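Local structure of BT_4661 (Bacteroides thetaiotaomicron, 4AK2) at residues Q27-A32 with Q124-P129; Q86-M91 with R268-F273; N14-T19 with T128-Q133. The protein probably binds heparin and heparan sulphate at the cell surface as a SusE-like protein of the heparin utilisation locus, this chain being its C-terminal ligand-binding domain. All coordinates share one frame; numbering follows the deposited sequence.

From the N terminus the chain passes 14-19, then strand 27-30, then 86-91 at the start of strand 89-98, before the loop 124-129 runs back past the first two. Interaction 1 (27-32 with 124-129) closes a loop that nests inside the longer one closed by interaction 3 (14-19 with 128-133), and T128 and P129 serve both. Interaction 2 (86-91 with 268-273) crosses both, since 268-273 comes last. Interactions 1 and 2 tie the four-stranded sheet to the second sheet or the loop leading into it; interaction 3 lays the loop before strand 27-30 on the entry to strand 131-134. Y127 and L125 pack on P271, and F273 bonds to F130 and F132 through backbone.

Interaction 1: Q27-A32 with Q124-P129; sequences QFRIEA and QLEYTP
R29, on the edge strand 27-30 of the four-stranded mixed sheet, reaches across to E126, Y127 and T128 in the loop that leads into strand 131-134 of the second sheet. CG stands anti to the backbone N (chi1 174°), and a bend at chi3 turns NE out of an otherwise extended line. The guanidinium makes two hydrogen bonds to the loop at its edge: NH1 gives one to T128 OG1 at 2.9 Å, and NH2 gives the other to Y127 O, also 2.9 Å, both partners lying close to the guanidinium plane. The Y127 bond meets its carbonyl from above, the donor 46° out of the carbonyl plane. Over one face of the guanidinium lies the E126 side chain, its carboxylate stacked with the planes only 12° apart. R29 NH1 and E126 OE1 form a long salt bridge of 3.7 Å, with the oxygen so far out of the guanidinium plane that no N-H is aimed at it. R29 NE is taken by H114, and E126 OE2 by S116, so both ions have second partners in or next to strand 105-115. One water accepts from Y127 N and weakly from R29 NH2; another joins A32 N to E126 OE2. At the other end P129, which follows a cis peptide, meets the Q27 amide, whose NE2 bonds to A25 O and whose OE1 accepts from V131 N; Q27 OE1 comes within 3.2 Å of P129 CB.

Interaction 2: Q86-M91 with R268-F273; sequences QGQCGM and RVSPIF. With NA (sodium ion), chain C; SGN (2-deoxy-6-O-sulfo-2-(sulfoamino)-alpha-D-glucopyranose), chain B; IDS (2-O-sulfo-alpha-L-idopyranuronic acid), chain D; SGN (2-deoxy-6-O-sulfo-2-(sulfoamino)-alpha-D-glucopyranose), chain E.
The glycan pocket and a sodium site meet where Q88 and S270 touch, between the start of strand 89-98 and the broken strand 268-276. S270 N gives a nearly straight hydrogen bond to G87 O (2.9 Å). Q88 NE2 also gives a weak bond to S270 OG at 3.1 Å; Q88 bends at chi2 (-71°), bringing CD back over the serine. S270 OG binds the sodium ion at 2.9 Å in one of two conformers of the serine, so this ligand may be only partly occupied. D163 O and a water also bind this ion, and the same water donates to Q88 OE1 at 2.6 Å, making Q88 a second-shell residue. The Q88 amide also lies against the N-sulphate of one glucosamine, CD 3.3 Å from O3S of SGN (chain E). R268 stretches from CG to NE toward the sugars: NH1 bonds to O2S of the iduronate sulphate IDS and to O4S of SGN (chain B), and NH2 to O5S of the latter, all at the guanidinium's edge. Deeper in, C89 CB and M91 CB pack obliquely against the F273 ring. In one of its two conformers M91 SD lies 4.7 Å from the ring centroid, obliquely, a Met-aromatic contact that may not hold in the other. G87, at positive phi, and Q88 both face F115 in a G1 beta bulge, and through Q88 the bulge borders the pocket for sulphated glycan.

Interaction 3: N14-T19 with T128-Q133; sequences NNLGLT and TPFVFQ
The F130 ring takes L16 at a slant, the methyl CD1 nearing the ring atoms CD2 at 4.0 Å and CE2 at 4.1 Å, while the H114 ring meets it with planes at about 45°. The other flat group, the N14 amide, is held by the loop 14-19 itself. N14 OD1 accepts from L16 N (2.9 Å), closing an Asx turn, and also from L18 N, both in the carbonyl plane on lone pairs. N14 ND2 returns a bond to L18 O at 3.0 Å, nearly straight at 172° and with the oxygen in the amide plane. Three bonds thus fix the amide and tie down the backbone on which both leucines sit, with L16 and L18 both directed toward 128-130, the approach to strand 131-134. No hydrogen bond spans this contact: it is an apolar seam near the surface, joining the loop before strand 27-30 to the stretch that enters the second sheet. F130 CG stands between the backbone N and the carbonyl carbon (chi1 65°), which starts the ring off on the side of L16; the two side chains cross at about a right angle. L16 CB also meets the T128 methyl CG2. Beyond the seam, N15 OD1 accepts from R29 N, linking the same loop to strand 27-30. L18 lies across P129, its CD1 3.8 Å from the proline CB and also close to T128 CG2.

Interaction 1: Q27-A32 with Q124-P129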
loop_
_atom_site.group_PDB
_atom_site.type_symbol
_atom_site.label_atom_id
_atom_site.label_comp_id
_atom_site.label_asym_id
_atom_site.label_seq_id
_atom_site.Cartn_x
_atom_site.Cartn_y
_atom_site.Cartn_z
ATOM N N GLN A 27 4.716 -8.167 3.355
ATOM C CA GLN A 27 5.326 -7.213 2.417
ATOM C C GLN A 27 6.766 -7.551 2.137
ATOM O O GLN A 27 7.507 -7.943 3.027
ATOM C CB GLN A 27 5.163 -5.790 2.970
ATOM C CG GLN A 27 6.039 -5.485 4.203
ATOM C CD GLN A 27 5.543 -4.254 4.923
ATOM O OE1 GLN A 27 5.836 -3.137 4.549
ATOM N NE2 GLN A 27 4.786 -4.482 6.025
ATOM N N PHE A 28 7.143 -7.468 0.850
ATOM C CA PHE A 28 8.442 -7.899 0.369
ATOM C C PHE A 28 9.062 -6.884 -0.540
ATOM O O PHE A 28 8.419 -6.424 -1.473
ATOM C CB PHE A 28 8.305 -9.268 -0.361
ATOM C CG PHE A 28 7.813 -10.313 0.586
ATOM C CD1 PHE A 28 6.454 -10.497 0.811
ATOM C CD2 PHE A 28 8.717 -11.049 1.355
ATOM C CE1 PHE A 28 6.006 -11.396 1.791
ATOM C CE2 PHE A 28 8.262 -11.949 2.333
ATOM C CZ PHE A 28 6.935 -12.102 2.558
ATOM N N ARG A 29 10.299 -6.526 -0.244
ATOM C CA ARG A 29 11.051 -5.606 -1.066
ATOM C C ARG A 29 11.996 -6.380 -1.958
ATOM O O ARG A 29 12.680 -7.314 -1.529
ATOM C CB ARG A 29 11.850 -4.619 -0.173
ATOM C CG ARG A 29 12.788 -3.723 -0.994
ATOM C CD ARG A 29 13.287 -2.544 -0.171
ATOM N NE ARG A 29 12.231 -1.556 0.028
ATOM C CZ ARG A 29 11.906 -0.969 1.188
ATOM N NH1 ARG A 29 12.531 -1.258 2.372
ATOM N NH2 ARG A 29 10.927 -0.075 1.165
ATOM N N ILE A 30 12.055 -5.955 -3.212
ATOM C CA ILE A 30 13.119 -6.363 -4.132
ATOM C C ILE A 30 14.144 -5.234 -4.077
ATOM O O ILE A 30 13.825 -4.080 -4.404
ATOM C CB ILE A 30 12.598 -6.587 -5.568
ATOM C CG1 ILE A 30 11.476 -7.643 -5.558
ATOM C CG2 ILE A 30 13.755 -6.989 -6.475
ATOM C CD1 ILE A 30 10.070 -7.118 -5.401
ATOM N N GLU A 31 15.357 -5.554 -3.621
ATOM C CA GLU A 31 16.386 -4.547 -3.385
ATOM C C GLU A 31 16.756 -3.812 -4.679
ATOM O O GLU A 31 16.650 -4.361 -5.778
ATOM C CB GLU A 31 17.645 -5.192 -2.781
ATOM C CG GLU A 31 18.426 -6.059 -3.791
ATOM C CD GLU A 31 19.655 -6.737 -3.164
ATOM O OE1 GLU A 31 20.327 -6.112 -2.291
ATOM O OE2 GLU A 31 19.944 -7.896 -3.531
ATOM N N ALA A 32 17.218 -2.575 -4.529
ATOM C CA ALA A 32 17.685 -1.778 -5.639
ATOM C C ALA A 32 18.685 -2.580 -6.474
ATOM O O ALA A 32 19.628 -3.178 -5.929
ATOM C CB ALA A 32 18.296 -0.493 -5.129
ATOM N N GLN A 124 17.364 7.132 -2.965
ATOM C CA GLN A 124 16.938 5.750 -2.825
ATOM C C GLN A 124 15.821 5.781 -1.772
ATOM O O GLN A 124 16.043 5.605 -0.570
ATOM C CB GLN A 124 18.110 4.886 -2.376
ATOM C CG GLN A 124 17.794 3.399 -2.355
ATOM C CD GLN A 124 18.997 2.578 -1.986
ATOM O OE1 GLN A 124 20.116 2.828 -2.452
ATOM N NE2 GLN A 124 18.783 1.587 -1.127
ATOM N N LEU A 125 14.593 6.066 -2.211
ATOM C CA LEU A 125 13.535 6.378 -1.237
ATOM C C LEU A 125 12.846 5.102 -0.759
ATOM O O LEU A 125 12.192 4.421 -1.543
ATOM C CB LEU A 125 12.508 7.324 -1.880
ATOM C CG LEU A 125 11.344 7.775 -0.966
ATOM C CD1 LEU A 125 11.875 8.625 0.210
ATOM C CD2 LEU A 125 10.380 8.608 -1.783
ATOM N N GLU A 126 12.992 4.796 0.538
ATOM C CA GLU A 126 12.481 3.555 1.074
ATOM C C GLU A 126 11.742 3.785 2.393
ATOM O O GLU A 126 12.324 4.261 3.387
ATOM C CB GLU A 126 13.622 2.535 1.316
ATOM C CG GLU A 126 14.273 2.125 0.005
ATOM C CD GLU A 126 15.233 0.965 0.142
ATOM O OE1 GLU A 126 15.564 0.597 1.294
ATOM O OE2 GLU A 126 15.685 0.429 -0.886
ATOM N N TYR A 127 10.472 3.422 2.439
ATOM C CA TYR A 127 9.718 3.374 3.682
ATOM C C TYR A 127 9.807 1.921 4.179
ATOM O O TYR A 127 9.527 0.984 3.411
ATOM C CB TYR A 127 8.242 3.694 3.405
ATOM C CG TYR A 127 7.972 5.154 3.079
ATOM C CD1 TYR A 127 8.115 5.655 1.790
ATOM C CD2 TYR A 127 7.602 6.044 4.074
ATOM C CE1 TYR A 127 7.872 6.976 1.493
ATOM C CE2 TYR A 127 7.355 7.379 3.811
ATOM C CZ TYR A 127 7.510 7.851 2.502
ATOM O OH TYR A 127 7.292 9.200 2.219
ATOM N N THR A 128 10.165 1.756 5.434
ATOM C CA THR A 128 10.257 0.406 6.023
ATOM C C THR A 128 9.490 0.453 7.331
ATOM O O THR A 128 10.045 0.943 8.337
ATOM C CB THR A 128 11.729 0.017 6.257
ATOM O OG1 THR A 128 12.425 0.025 5.011
ATOM C CG2 THR A 128 11.844 -1.367 6.918
ATOM N N PRO A 129 8.264 -0.064 7.398
ATOM C CA PRO A 129 7.510 -0.763 6.356
ATOM C C PRO A 129 7.006 0.187 5.290
ATOM O O PRO A 129 6.749 1.355 5.522
ATOM C CB PRO A 129 6.309 -1.339 7.149
ATOM C CG PRO A 129 6.081 -0.320 8.243
ATOM C CD PRO A 129 7.467 0.086 8.645
HETATM O O HOH W 1 9.466 2.280 -0.112
HETATM O O HOH W 2 17.270 -1.636 -1.770
#

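Interaction 2: Q86-M91 with R268-F273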
loop_
_atom_site.group_PDB
_atom_site.type_symbol
_atom_site.label_atom_id
_atom_site.label_comp_id
_atom_site.label_asym_id
_atom_site.label_seq_id
_atom_site.Cartn_x
_atom_site.Cartn_y
_atom_site.Cartn_z
ATOM N N GLN A 86 10.566 -1.093 -11.560
ATOM C CA GLN A 86 11.446 -0.512 -10.560
ATOM C C GLN A 86 10.911 0.832 -10.087
ATOM O O GLN A 86 10.371 1.613 -10.882
ATOM C CB GLN A 86 12.819 -0.252 -11.147
ATOM C CG GLN A 86 13.610 -1.445 -11.590
ATOM C CD GLN A 86 14.886 -0.975 -12.255
ATOM O OE1 GLN A 86 15.010 -0.984 -13.479
ATOM N NE2 GLN A 86 15.807 -0.504 -11.460
ATOM N N GLY A 87 10.958 1.042 -8.783
ATOM C CA GLY A 87 10.442 2.261 -8.155
ATOM C C GLY A 87 8.971 2.212 -7.791
ATOM O O GLY A 87 8.433 3.191 -7.279
ATOM N N GLN A 88 8.318 1.076 -8.051
ATOM C CA GLN A 88 6.866 0.923 -7.825
ATOM C C GLN A 88 6.553 -0.156 -6.781
ATOM O O GLN A 88 7.358 -1.076 -6.592
ATOM C CB GLN A 88 6.160 0.511 -9.142
ATOM C CG GLN A 88 6.191 1.556 -10.242
ATOM C CD GLN A 88 5.276 2.667 -9.803
ATOM O OE1 GLN A 88 4.091 2.445 -9.472
ATOM N NE2 GLN A 88 5.822 3.840 -9.711
ATOM N N CYS A 89 5.362 -0.055 -6.178
ATOM C CA CYS A 89 4.817 -1.147 -5.401
ATOM C C CYS A 89 3.751 -1.884 -6.175
ATOM O O CYS A 89 3.084 -1.326 -7.055
ATOM C CB CYS A 89 4.194 -0.623 -4.101
ATOM S SG CYS A 89 5.347 0.044 -2.892
ATOM N N GLY A 90 3.578 -3.151 -5.813
ATOM C CA GLY A 90 2.495 -3.966 -6.336
ATOM C C GLY A 90 1.715 -4.579 -5.185
ATOM O O GLY A 90 2.158 -4.575 -4.000
ATOM N N MET A 91 0.570 -5.165 -5.484
ATOM C CA MET A 91 -0.330 -5.741 -4.484
ATOM C C MET A 91 -1.020 -6.964 -5.101
ATOM O O MET A 91 -1.496 -6.866 -6.257
ATOM C CB MET A 91 -1.358 -4.693 -4.073
ATOM C CG MET A 91 -2.437 -5.213 -3.148
ATOM S SD MET A 91 -3.740 -3.968 -2.994
ATOM C CE MET A 91 -4.812 -4.810 -1.835
ATOM N N ARG A 268 10.220 10.355 -9.920
ATOM C CA ARG A 268 8.858 9.920 -9.660
ATOM C C ARG A 268 8.875 8.480 -9.249
ATOM O O ARG A 268 9.446 7.627 -9.946
ATOM C CB ARG A 268 8.028 10.038 -10.925
ATOM C CG ARG A 268 8.080 11.411 -11.596
ATOM C CD ARG A 268 7.142 11.477 -12.785
ATOM N NE ARG A 268 7.356 12.715 -13.528
ATOM C CZ ARG A 268 6.939 12.907 -14.776
ATOM N NH1 ARG A 268 6.324 11.906 -15.407
ATOM N NH2 ARG A 268 7.195 14.060 -15.388
ATOM N N VAL A 269 8.187 8.194 -8.152
ATOM C CA VAL A 269 8.168 6.830 -7.568
ATOM C C VAL A 269 6.822 6.566 -6.936
ATOM O O VAL A 269 6.090 7.526 -6.602
ATOM C CB VAL A 269 9.313 6.645 -6.529
ATOM C CG1 VAL A 269 10.663 6.436 -7.215
ATOM C CG2 VAL A 269 9.337 7.801 -5.511
ATOM N N SER A 270 6.505 5.295 -6.688
ATOM C CA SER A 270 5.334 4.960 -5.886
ATOM C C SER A 270 5.784 4.006 -4.786
ATOM O O SER A 270 5.641 2.784 -4.866
ATOM C CB SER A 270 4.207 4.363 -6.736
ATOM O OG SER A 270 3.801 5.272 -7.782
ATOM N N PRO A 271 6.361 4.594 -3.716
ATOM C CA PRO A 271 7.109 3.810 -2.716
ATOM C C PRO A 271 6.283 3.300 -1.535
ATOM O O PRO A 271 6.843 2.602 -0.659
ATOM C CB PRO A 271 8.141 4.860 -2.242
ATOM C CG PRO A 271 7.343 6.156 -2.230
ATOM C CD PRO A 271 6.546 6.057 -3.556
ATOM N N ILE A 272 5.018 3.669 -1.457
ATOM C CA ILE A 272 4.246 3.357 -0.235
ATOM C C ILE A 272 2.792 3.023 -0.566
ATOM O O ILE A 272 2.147 3.710 -1.359
ATOM C CB ILE A 272 4.360 4.511 0.800
ATOM C CG1 ILE A 272 3.730 4.132 2.161
ATOM C CG2 ILE A 272 3.743 5.808 0.299
ATOM C CD1 ILE A 272 4.036 5.126 3.286
ATOM N N PHE A 273 2.296 1.992 0.088
ATOM C CA PHE A 273 0.889 1.664 0.057
ATOM C C PHE A 273 0.226 2.040 1.366
ATOM O O PHE A 273 0.844 1.815 2.438
ATOM C CB PHE A 273 0.685 0.150 -0.181
ATOM C CG PHE A 273 0.059 -0.208 -1.505
ATOM C CD1 PHE A 273 -1.295 0.024 -1.725
ATOM C CD2 PHE A 273 0.825 -0.856 -2.446
ATOM C CE1 PHE A 273 -1.882 -0.312 -2.942
ATOM C CE2 PHE A 273 0.257 -1.232 -3.669
ATOM C CZ PHE A 273 -1.102 -0.970 -3.893
HETATM NA NA NA C . 1.069 5.094 -8.665
HETATM C C1 SGN B . 0.122 13.203 -19.743
HETATM C C2 SGN B . -0.285 11.834 -20.322
HETATM C C3 SGN B . 0.054 10.681 -19.360
HETATM C C4 SGN B . 1.536 10.807 -18.967
HETATM C C5 SGN B . 1.806 12.208 -18.346
HETATM C C6 SGN B . 3.244 12.498 -17.913
HETATM N N2 SGN B . -1.689 11.858 -20.726
HETATM O O3 SGN B . -0.189 9.410 -19.973
HETATM O O4 SGN B . 1.731 9.970 -17.807
HETATM O O5 SGN B . 1.493 13.179 -19.361
HETATM O O6 SGN B . 4.047 12.396 -19.082
HETATM S S1 SGN B . -2.081 12.299 -22.222
HETATM O O1S SGN B . -1.419 13.556 -22.506
HETATM O O2S SGN B . -1.677 11.208 -23.054
HETATM O O3S SGN B . -3.659 12.506 -22.157
HETATM S S2 SGN B . 5.580 12.504 -18.928
HETATM O O4S SGN B . 5.967 11.297 -18.191
HETATM O O5S SGN B . 5.835 13.802 -18.039
HETATM O O6S SGN B . 6.143 12.507 -20.214
HETATM C C1 IDS D . 2.849 9.095 -17.946
HETATM C C2 IDS D . 3.270 8.652 -16.569
HETATM C C3 IDS D . 2.370 7.557 -15.940
HETATM C C4 IDS D . 2.054 6.451 -16.937
HETATM C C5 IDS D . 1.507 7.116 -18.206
HETATM C C6 IDS D . 1.005 6.114 -19.198
HETATM O O2 IDS D . 4.654 8.279 -16.634
HETATM O O3 IDS D . 1.148 8.168 -15.502
HETATM O O4 IDS D . 3.272 5.741 -17.191
HETATM O O5 IDS D . 2.515 7.975 -18.752
HETATM O O6A IDS D . 0.095 5.347 -18.812
HETATM O O6B IDS D . 1.492 6.074 -20.342
HETATM S S IDS D . 5.552 8.270 -15.392
HETATM O O1S IDS D . 6.904 8.431 -15.942
HETATM O O2S IDS D . 5.119 9.389 -14.550
HETATM O O3S IDS D . 5.344 6.950 -14.724
HETATM C C1 SGN E . 3.181 4.309 -17.307
HETATM C C2 SGN E . 4.453 3.701 -16.706
HETATM C C3 SGN E . 5.685 4.137 -17.477
HETATM C C4 SGN E . 5.488 3.803 -18.953
HETATM C C5 SGN E . 4.161 4.384 -19.503
HETATM C C6 SGN E . 3.817 3.892 -20.877
HETATM N N2 SGN E . 4.615 4.088 -15.325
HETATM O O3 SGN E . 6.796 3.366 -17.011
HETATM O O4 SGN E . 6.482 4.442 -19.771
HETATM O O5 SGN E . 3.065 3.940 -18.673
HETATM O O6 SGN E . 3.837 2.459 -20.879
HETATM S S1 SGN E . 3.842 3.357 -14.128
HETATM O O1S SGN E . 2.498 3.861 -14.107
HETATM O O2S SGN E . 3.927 1.961 -14.450
HETATM O O3S SGN E . 4.566 3.809 -12.768
HETATM S S2 SGN E . 3.811 1.775 -22.290
HETATM O O4S SGN E . 4.948 2.174 -23.145
HETATM O O5S SGN E . 2.499 2.314 -23.033
HETATM O O6S SGN E . 3.733 0.363 -21.990
HETATM O O HOH W 3 1.508 2.689 -9.450
#

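Interaction 3: N14-T19 with T128-Q133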
loop_
_atom_site.group_PDB
_atom_site.type_symbol
_atom_site.label_atom_id
_atom_site.label_comp_id
_atom_site.label_asym_id
_atom_site.label_seq_id
_atom_site.Cartn_x
_atom_site.Cartn_y
_atom_site.Cartn_z
ATOM N N ASN A 14 7.553 -10.802 6.187
ATOM C CA ASN A 14 8.197 -9.748 5.419
ATOM C C ASN A 14 9.664 -10.076 5.332
ATOM O O ASN A 14 10.176 -10.859 6.152
ATOM C CB ASN A 14 7.953 -8.387 6.071
ATOM C CG ASN A 14 8.663 -8.225 7.402
ATOM O OD1 ASN A 14 9.856 -7.917 7.466
ATOM N ND2 ASN A 14 7.902 -8.445 8.482
ATOM N N ASN A 15 10.346 -9.510 4.343
ATOM C CA ASN A 15 11.785 -9.679 4.216
ATOM C C ASN A 15 12.523 -8.379 4.589
ATOM O O ASN A 15 13.615 -8.138 4.072
ATOM C CB ASN A 15 12.170 -10.156 2.803
ATOM C CG ASN A 15 11.943 -9.087 1.751
ATOM O OD1 ASN A 15 11.322 -8.053 2.005
ATOM N ND2 ASN A 15 12.459 -9.346 0.546
ATOM N N LEU A 16 11.928 -7.571 5.484
ATOM C CA LEU A 16 12.429 -6.264 5.898
ATOM C C LEU A 16 13.062 -6.312 7.287
ATOM O O LEU A 16 13.559 -5.297 7.733
ATOM C CB LEU A 16 11.307 -5.193 5.878
ATOM C CG LEU A 16 10.452 -5.019 4.598
ATOM C CD1 LEU A 16 9.455 -3.881 4.758
ATOM C CD2 LEU A 16 11.355 -4.744 3.429
ATOM N N GLY A 17 13.047 -7.478 7.948
ATOM C CA GLY A 17 13.591 -7.613 9.314
ATOM C C GLY A 17 12.677 -7.058 10.398
ATOM O O GLY A 17 13.111 -6.839 11.537
ATOM N N LEU A 18 11.406 -6.837 10.037
ATOM C CA LEU A 18 10.421 -6.298 10.955
ATOM C C LEU A 18 9.739 -7.393 11.772
ATOM O O LEU A 18 9.261 -8.399 11.176
ATOM C CB LEU A 18 9.383 -5.459 10.199
ATOM C CG LEU A 18 9.961 -4.218 9.499
ATOM C CD1 LEU A 18 8.932 -3.596 8.596
ATOM C CD2 LEU A 18 10.397 -3.224 10.588
ATOM N N THR A 19 9.678 -7.220 13.107
ATOM C CA THR A 19 9.109 -8.249 13.957
ATOM C C THR A 19 8.287 -7.610 15.062
ATOM O O THR A 19 8.514 -6.434 15.393
ATOM C CB THR A 19 10.193 -9.097 14.643
ATOM O OG1 THR A 19 11.042 -8.244 15.414
ATOM C CG2 THR A 19 11.001 -9.884 13.617
ATOM N N THR A 128 10.165 1.756 5.434
ATOM C CA THR A 128 10.257 0.406 6.023
ATOM C C THR A 128 9.490 0.453 7.331
ATOM O O THR A 128 10.045 0.943 8.337
ATOM C CB THR A 128 11.729 0.017 6.257
ATOM O OG1 THR A 128 12.425 0.025 5.011
ATOM C CG2 THR A 128 11.844 -1.367 6.918
ATOM N N PRO A 129 8.264 -0.064 7.398
ATOM C CA PRO A 129 7.510 -0.763 6.356
ATOM C C PRO A 129 7.006 0.187 5.290
ATOM O O PRO A 129 6.749 1.355 5.522
ATOM C CB PRO A 129 6.309 -1.339 7.149
ATOM C CG PRO A 129 6.081 -0.320 8.243
ATOM C CD PRO A 129 7.467 0.086 8.645
ATOM N N PHE A 130 6.833 -0.396 4.102
ATOM C CA PHE A 130 6.253 0.349 2.956
ATOM C C PHE A 130 4.765 0.193 2.849
ATOM O O PHE A 130 4.158 0.751 1.913
ATOM C CB PHE A 130 6.975 0.064 1.653
ATOM C CG PHE A 130 6.841 -1.365 1.173
ATOM C CD1 PHE A 130 5.746 -1.729 0.348
ATOM C CD2 PHE A 130 7.795 -2.345 1.491
ATOM C CE1 PHE A 130 5.638 -3.022 -0.134
ATOM C CE2 PHE A 130 7.682 -3.643 1.023
ATOM C CZ PHE A 130 6.590 -3.972 0.217
ATOM N N VAL A 131 4.116 -0.546 3.744
ATOM C CA VAL A 131 2.671 -0.610 3.848
ATOM C C VAL A 131 2.319 0.084 5.170
ATOM O O VAL A 131 2.685 -0.423 6.260
ATOM C CB VAL A 131 2.119 -2.023 3.832
ATOM C CG1 VAL A 131 0.585 -2.013 3.845
ATOM C CG2 VAL A 131 2.632 -2.803 2.591
ATOM N N PHE A 132 1.691 1.239 5.106
ATOM C CA PHE A 132 1.289 1.991 6.287
ATOM C C PHE A 132 -0.114 1.510 6.649
ATOM O O PHE A 132 -1.075 1.788 5.906
ATOM C CB PHE A 132 1.328 3.524 5.966
ATOM C CG PHE A 132 0.735 4.380 7.067
ATOM C CD1 PHE A 132 0.781 3.969 8.420
ATOM C CD2 PHE A 132 0.098 5.593 6.763
ATOM C CE1 PHE A 132 0.235 4.744 9.467
ATOM C CE2 PHE A 132 -0.424 6.399 7.818
ATOM C CZ PHE A 132 -0.391 5.938 9.143
ATOM N N GLN A 133 -0.264 0.813 7.780
ATOM C CA GLN A 133 -1.515 0.320 8.270
ATOM C C GLN A 133 -2.147 1.374 9.154
ATOM O O GLN A 133 -1.567 1.717 10.221
ATOM C CB GLN A 133 -1.305 -0.971 9.069
ATOM C CG GLN A 133 -0.805 -2.086 8.129
ATOM C CD GLN A 133 -0.637 -3.398 8.886
ATOM O OE1 GLN A 133 0.087 -3.451 9.883
ATOM N NE2 GLN A 133 -1.263 -4.466 8.394
#